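Local coordinates for protein erythropoietin (Homo sapiens, PDB 1EER) that acts as a secreted cytokine hormone that binds and dimerises its receptor, activating JAK2 and driving the proliferation and differentiation of red-cell precursors, at residues P3-Y15 with G101-G113. The protein carries 5 engineered substitutions. Residues are numbered along the deposited sequence; the frame is centred on the assembly and turned at random.
Sequences PRLICDSRVLERY and GLRSLTTLLRALG
Ile6 lays its long branch obliquely across Leu108 and Leu109, with CD1 against Leu108 CB and a tight 3.4 Å from Leu109 CD1. CG1 lies roughly anti to the backbone N (chi1 -151°), which brings CD1 against both leucines while the short branch, CG2, meets Leu112 CG at 3.7 Å. Beta-branching thus lets one residue of the short 3-10 turn touch Leu108 and Leu109 with one branch and Leu112 with the other. Next to it, Pro3 sets its compact ring against Leu112, CB lying 3.5 Å from Leu112 CD2, a close fit. Leu112 also touches Tyr156 and Ala160 of helix 138-161, where Cys161 forms a disulfide with Cys7, so the N-terminal turn is tied covalently beside its apolar seat.

Farther along, helix 9-25 runs roughly antiparallel to helix 91-111, the segment axes 10.7 Å apart at 147°. Tyr15 spans this gap: Leu105 CG sits 4.1 Å above one face of the ring, offset toward the rim, and Leu105 CD2 also meets Leu12 CD1. With CG beside the backbone N (chi1 -55°), the phenol reaches Gly101, whose lack of a side chain lets Tyr15 CD1 come to 3.7 Å from its CA. A water in the ring plane lies 2.9 Å from Tyr15 OH and donates to Ser104 OG at 2.7 Å, linking two hydroxyls too far apart to bond directly; Ser104 OG also hydrogen-bonds to Ser100 O, and the strongest polar partner of Ser104 is backbone of another protein's chain.

No direct hydrogen bond joins the segments, so this pairing within the four-helix cytokine bundle rests largely on the fit of apolar side chains and the Tyr15 ring, with one water serving the polar end of that single aromatic ring.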
loop_
_atom_site.group_PDB
_atom_site.type_symbol
_atom_site.label_atom_id
_atom_site.label_comp_id
_atom_site.label_asym_id
_atom_site.label_seq_id
_atom_site.Cartn_x
_atom_site.Cartn_y
_atom_site.Cartn_z
ATOM N N PRO A 3 -11.288 15.351 -2.823
ATOM C CA PRO A 3 -10.479 15.935 -3.908
ATOM C C PRO A 3 -9.991 14.967 -5.009
ATOM O O PRO A 3 -8.891 15.121 -5.549
ATOM C CB PRO A 3 -9.315 16.592 -3.166
ATOM C CG PRO A 3 -9.880 16.939 -1.824
ATOM C CD PRO A 3 -10.866 15.851 -1.498
ATOM N N ARG A 4 -10.819 13.980 -5.335
ATOM C CA ARG A 4 -10.525 12.988 -6.364
ATOM C C ARG A 4 -9.311 12.076 -6.134
ATOM O O ARG A 4 -8.583 12.199 -5.150
ATOM C CB ARG A 4 -10.416 13.675 -7.732
ATOM C CG ARG A 4 -11.315 14.889 -7.887
ATOM C CD ARG A 4 -12.519 14.621 -8.780
ATOM N NE ARG A 4 -13.533 15.663 -8.623
ATOM C CZ ARG A 4 -13.630 16.749 -9.388
ATOM N NH1 ARG A 4 -12.772 16.946 -10.382
ATOM N NH2 ARG A 4 -14.582 17.650 -9.157
ATOM N N LEU A 5 -9.150 11.148 -7.075
ATOM C CA LEU A 5 -8.114 10.118 -7.131
ATOM C C LEU A 5 -7.114 9.899 -5.999
ATOM O O LEU A 5 -6.945 8.766 -5.560
ATOM C CB LEU A 5 -7.362 10.240 -8.453
ATOM C CG LEU A 5 -8.240 9.960 -9.680
ATOM C CD1 LEU A 5 -8.781 11.269 -10.220
ATOM C CD2 LEU A 5 -7.446 9.249 -10.742
ATOM N N ILE A 6 -6.434 10.935 -5.523
ATOM C CA ILE A 6 -5.467 10.703 -4.450
ATOM C C ILE A 6 -6.145 10.536 -3.101
ATOM O O ILE A 6 -5.550 10.015 -2.160
ATOM C CB ILE A 6 -4.400 11.827 -4.360
ATOM C CG1 ILE A 6 -3.098 11.240 -3.809
ATOM C CG2 ILE A 6 -4.893 12.972 -3.499
ATOM C CD1 ILE A 6 -1.938 12.223 -3.766
ATOM N N CYS A 7 -7.398 10.970 -3.019
ATOM C CA CYS A 7 -8.161 10.858 -1.787
ATOM C C CYS A 7 -8.688 9.447 -1.597
ATOM O O CYS A 7 -9.363 9.152 -0.610
ATOM C CB CYS A 7 -9.306 11.862 -1.793
ATOM S SG CYS A 7 -8.671 13.540 -1.539
ATOM N N ASP A 8 -8.386 8.580 -2.557
ATOM C CA ASP A 8 -8.800 7.193 -2.480
ATOM C C ASP A 8 -7.581 6.459 -1.941
ATOM O O ASP A 8 -6.596 6.247 -2.652
ATOM C CB ASP A 8 -9.185 6.668 -3.861
ATOM C CG ASP A 8 -9.628 5.216 -3.835
ATOM O OD1 ASP A 8 -9.049 4.411 -3.074
ATOM O OD2 ASP A 8 -10.563 4.870 -4.582
ATOM N N SER A 9 -7.649 6.101 -0.666
ATOM C CA SER A 9 -6.560 5.410 0.001
ATOM C C SER A 9 -5.859 4.351 -0.855
ATOM O O SER A 9 -4.629 4.350 -0.971
ATOM C CB SER A 9 -7.079 4.766 1.288
ATOM O OG SER A 9 -6.903 5.641 2.381
ATOM N N ARG A 10 -6.643 3.453 -1.446
ATOM C CA ARG A 10 -6.111 2.369 -2.270
ATOM C C ARG A 10 -5.259 2.875 -3.424
ATOM O O ARG A 10 -4.291 2.223 -3.829
ATOM C CB ARG A 10 -7.253 1.518 -2.841
ATOM C CG ARG A 10 -8.191 0.882 -1.816
ATOM C CD ARG A 10 -7.722 1.055 -0.385
ATOM N NE ARG A 10 -7.289 -0.201 0.215
ATOM C CZ ARG A 10 -6.560 -0.279 1.324
ATOM N NH1 ARG A 10 -6.184 0.829 1.953
ATOM N NH2 ARG A 10 -6.207 -1.465 1.804
ATOM N N VAL A 11 -5.634 4.031 -3.961
ATOM C CA VAL A 11 -4.897 4.613 -5.067
ATOM C C VAL A 11 -3.517 5.040 -4.595
ATOM O O VAL A 11 -2.510 4.697 -5.213
ATOM C CB VAL A 11 -5.645 5.831 -5.666
ATOM C CG1 VAL A 11 -4.821 6.460 -6.807
ATOM C CG2 VAL A 11 -7.013 5.389 -6.175
ATOM N N LEU A 12 -3.464 5.777 -3.492
ATOM C CA LEU A 12 -2.186 6.231 -2.969
ATOM C C LEU A 12 -1.383 5.064 -2.410
ATOM O O LEU A 12 -0.162 5.007 -2.557
ATOM C CB LEU A 12 -2.408 7.281 -1.885
ATOM C CG LEU A 12 -1.183 7.653 -1.048
ATOM C CD1 LEU A 12 0.014 7.953 -1.950
ATOM C CD2 LEU A 12 -1.527 8.853 -0.191
ATOM N N GLU A 13 -2.083 4.123 -1.784
ATOM C CA GLU A 13 -1.448 2.959 -1.184
ATOM C C GLU A 13 -0.623 2.122 -2.147
ATOM O O GLU A 13 0.362 1.503 -1.741
ATOM C CB GLU A 13 -2.497 2.064 -0.528
ATOM C CG GLU A 13 -1.910 0.819 0.110
ATOM C CD GLU A 13 -2.742 0.306 1.278
ATOM O OE1 GLU A 13 -2.824 0.999 2.321
ATOM O OE2 GLU A 13 -3.312 -0.798 1.147
ATOM N N ARG A 14 -1.029 2.081 -3.417
ATOM C CA ARG A 14 -0.297 1.303 -4.408
ATOM C C ARG A 14 1.172 1.699 -4.398
ATOM O O ARG A 14 2.065 0.851 -4.416
ATOM C CB ARG A 14 -0.876 1.529 -5.805
ATOM C CG ARG A 14 -0.227 0.649 -6.863
ATOM C CD ARG A 14 -0.349 1.249 -8.256
ATOM N NE ARG A 14 0.709 0.762 -9.133
ATOM C CZ ARG A 14 0.919 1.202 -10.368
ATOM N NH1 ARG A 14 0.139 2.144 -10.877
ATOM N NH2 ARG A 14 1.920 0.710 -11.088
ATOM N N TYR A 15 1.417 2.999 -4.359
ATOM C CA TYR A 15 2.780 3.507 -4.370
ATOM C C TYR A 15 3.516 3.264 -3.052
ATOM O O TYR A 15 4.699 2.926 -3.047
ATOM C CB TYR A 15 2.752 4.995 -4.731
ATOM C CG TYR A 15 2.037 5.239 -6.044
ATOM C CD1 TYR A 15 2.638 4.898 -7.260
ATOM C CD2 TYR A 15 0.748 5.771 -6.073
ATOM C CE1 TYR A 15 1.972 5.079 -8.472
ATOM C CE2 TYR A 15 0.072 5.959 -7.277
ATOM C CZ TYR A 15 0.690 5.611 -8.472
ATOM O OH TYR A 15 0.029 5.795 -9.665
ATOM N N GLY A 101 6.151 6.095 -10.403
ATOM C CA GLY A 101 5.278 6.413 -9.286
ATOM C C GLY A 101 5.347 7.870 -8.858
ATOM O O GLY A 101 4.310 8.504 -8.649
ATOM N N LEU A 102 6.566 8.400 -8.726
ATOM C CA LEU A 102 6.759 9.791 -8.319
ATOM C C LEU A 102 6.103 10.727 -9.318
ATOM O O LEU A 102 5.556 11.766 -8.950
ATOM C CB LEU A 102 8.256 10.114 -8.188
ATOM C CG LEU A 102 8.891 9.695 -6.852
ATOM C CD1 LEU A 102 10.386 9.944 -6.874
ATOM C CD2 LEU A 102 8.251 10.476 -5.717
ATOM N N ARG A 103 6.137 10.343 -10.588
ATOM C CA ARG A 103 5.533 11.170 -11.625
ATOM C C ARG A 103 4.024 11.229 -11.422
ATOM O O ARG A 103 3.411 12.290 -11.548
ATOM C CB ARG A 103 5.859 10.616 -13.017
ATOM C CG ARG A 103 5.457 11.549 -14.160
ATOM C CD ARG A 103 5.555 10.867 -15.532
ATOM N NE ARG A 103 6.936 10.716 -15.980
ATOM C CZ ARG A 103 7.555 9.550 -16.105
ATOM N NH1 ARG A 103 6.915 8.427 -15.818
ATOM N NH2 ARG A 103 8.821 9.505 -16.492
ATOM N N SER A 104 3.426 10.087 -11.098
ATOM C CA SER A 104 1.988 10.030 -10.881
ATOM C C SER A 104 1.603 10.802 -9.621
ATOM O O SER A 104 0.648 11.586 -9.622
ATOM C CB SER A 104 1.542 8.576 -10.770
ATOM O OG SER A 104 1.819 7.879 -11.973
ATOM N N LEU A 105 2.361 10.592 -8.550
ATOM C CA LEU A 105 2.093 11.269 -7.289
ATOM C C LEU A 105 2.173 12.780 -7.449
ATOM O O LEU A 105 1.359 13.510 -6.881
ATOM C CB LEU A 105 3.078 10.786 -6.217
ATOM C CG LEU A 105 2.891 9.308 -5.853
ATOM C CD1 LEU A 105 4.082 8.811 -5.048
ATOM C CD2 LEU A 105 1.590 9.146 -5.068
ATOM N N THR A 106 3.151 13.252 -8.221
ATOM C CA THR A 106 3.306 14.689 -8.463
ATOM C C THR A 106 2.053 15.282 -9.110
ATOM O O THR A 106 1.592 16.365 -8.733
ATOM C CB THR A 106 4.483 14.989 -9.405
ATOM O OG1 THR A 106 5.703 14.511 -8.826
ATOM C CG2 THR A 106 4.582 16.485 -9.653
ATOM N N THR A 107 1.512 14.575 -10.100
ATOM C CA THR A 107 0.323 15.034 -10.795
ATOM C C THR A 107 -0.845 14.960 -9.823
ATOM O O THR A 107 -1.655 15.878 -9.738
ATOM C CB THR A 107 0.020 14.151 -12.035
ATOM O OG1 THR A 107 1.083 14.277 -12.991
ATOM C CG2 THR A 107 -1.285 14.580 -12.691
ATOM N N LEU A 108 -0.904 13.863 -9.076
ATOM C CA LEU A 108 -1.959 13.633 -8.091
ATOM C C LEU A 108 -2.008 14.715 -6.999
ATOM O O LEU A 108 -3.091 15.192 -6.631
ATOM C CB LEU A 108 -1.765 12.252 -7.454
ATOM C CG LEU A 108 -2.812 11.159 -7.723
ATOM C CD1 LEU A 108 -3.506 11.378 -9.065
ATOM C CD2 LEU A 108 -2.127 9.803 -7.678
ATOM N N LEU A 109 -0.837 15.101 -6.494
ATOM C CA LEU A 109 -0.731 16.115 -5.443
ATOM C C LEU A 109 -1.195 17.492 -5.885
ATOM O O LEU A 109 -1.893 18.195 -5.152
ATOM C CB LEU A 109 0.714 16.231 -4.970
ATOM C CG LEU A 109 0.972 15.970 -3.498
ATOM C CD1 LEU A 109 0.042 14.873 -2.999
ATOM C CD2 LEU A 109 2.421 15.571 -3.324
ATOM N N ARG A 110 -0.778 17.880 -7.085
ATOM C CA ARG A 110 -1.131 19.177 -7.632
ATOM C C ARG A 110 -2.635 19.330 -7.685
ATOM O O ARG A 110 -3.174 20.357 -7.303
ATOM C CB ARG A 110 -0.547 19.325 -9.037
ATOM C CG ARG A 110 -1.118 20.484 -9.824
ATOM C CD ARG A 110 -0.445 20.590 -11.175
ATOM N NE ARG A 110 0.994 20.390 -11.064
ATOM C CZ ARG A 110 1.719 19.719 -11.946
ATOM N NH1 ARG A 110 1.133 19.182 -13.007
ATOM N NH2 ARG A 110 3.025 19.580 -11.768
ATOM N N ALA A 111 -3.310 18.301 -8.172
ATOM C CA ALA A 111 -4.762 18.333 -8.276
ATOM C C ALA A 111 -5.331 18.545 -6.891
ATOM O O ALA A 111 -6.406 19.111 -6.738
ATOM C CB ALA A 111 -5.271 17.032 -8.861
ATOM N N LEU A 112 -4.592 18.087 -5.886
ATOM C CA LEU A 112 -4.998 18.229 -4.495
ATOM C C LEU A 112 -4.796 19.671 -4.021
ATOM O O LEU A 112 -5.280 20.062 -2.959
ATOM C CB LEU A 112 -4.182 17.271 -3.619
ATOM C CG LEU A 112 -4.835 16.497 -2.465
ATOM C CD1 LEU A 112 -3.831 16.394 -1.346
ATOM C CD2 LEU A 112 -6.112 17.174 -1.978
ATOM N N GLY A 113 -4.071 20.460 -4.807
ATOM C CA GLY A 113 -3.840 21.849 -4.452
ATOM C C GLY A 113 -2.515 22.081 -3.768
ATOM O O GLY A 113 -2.219 23.204 -3.357
HETATM O O HOH W 1 1.774 5.200 -11.965
#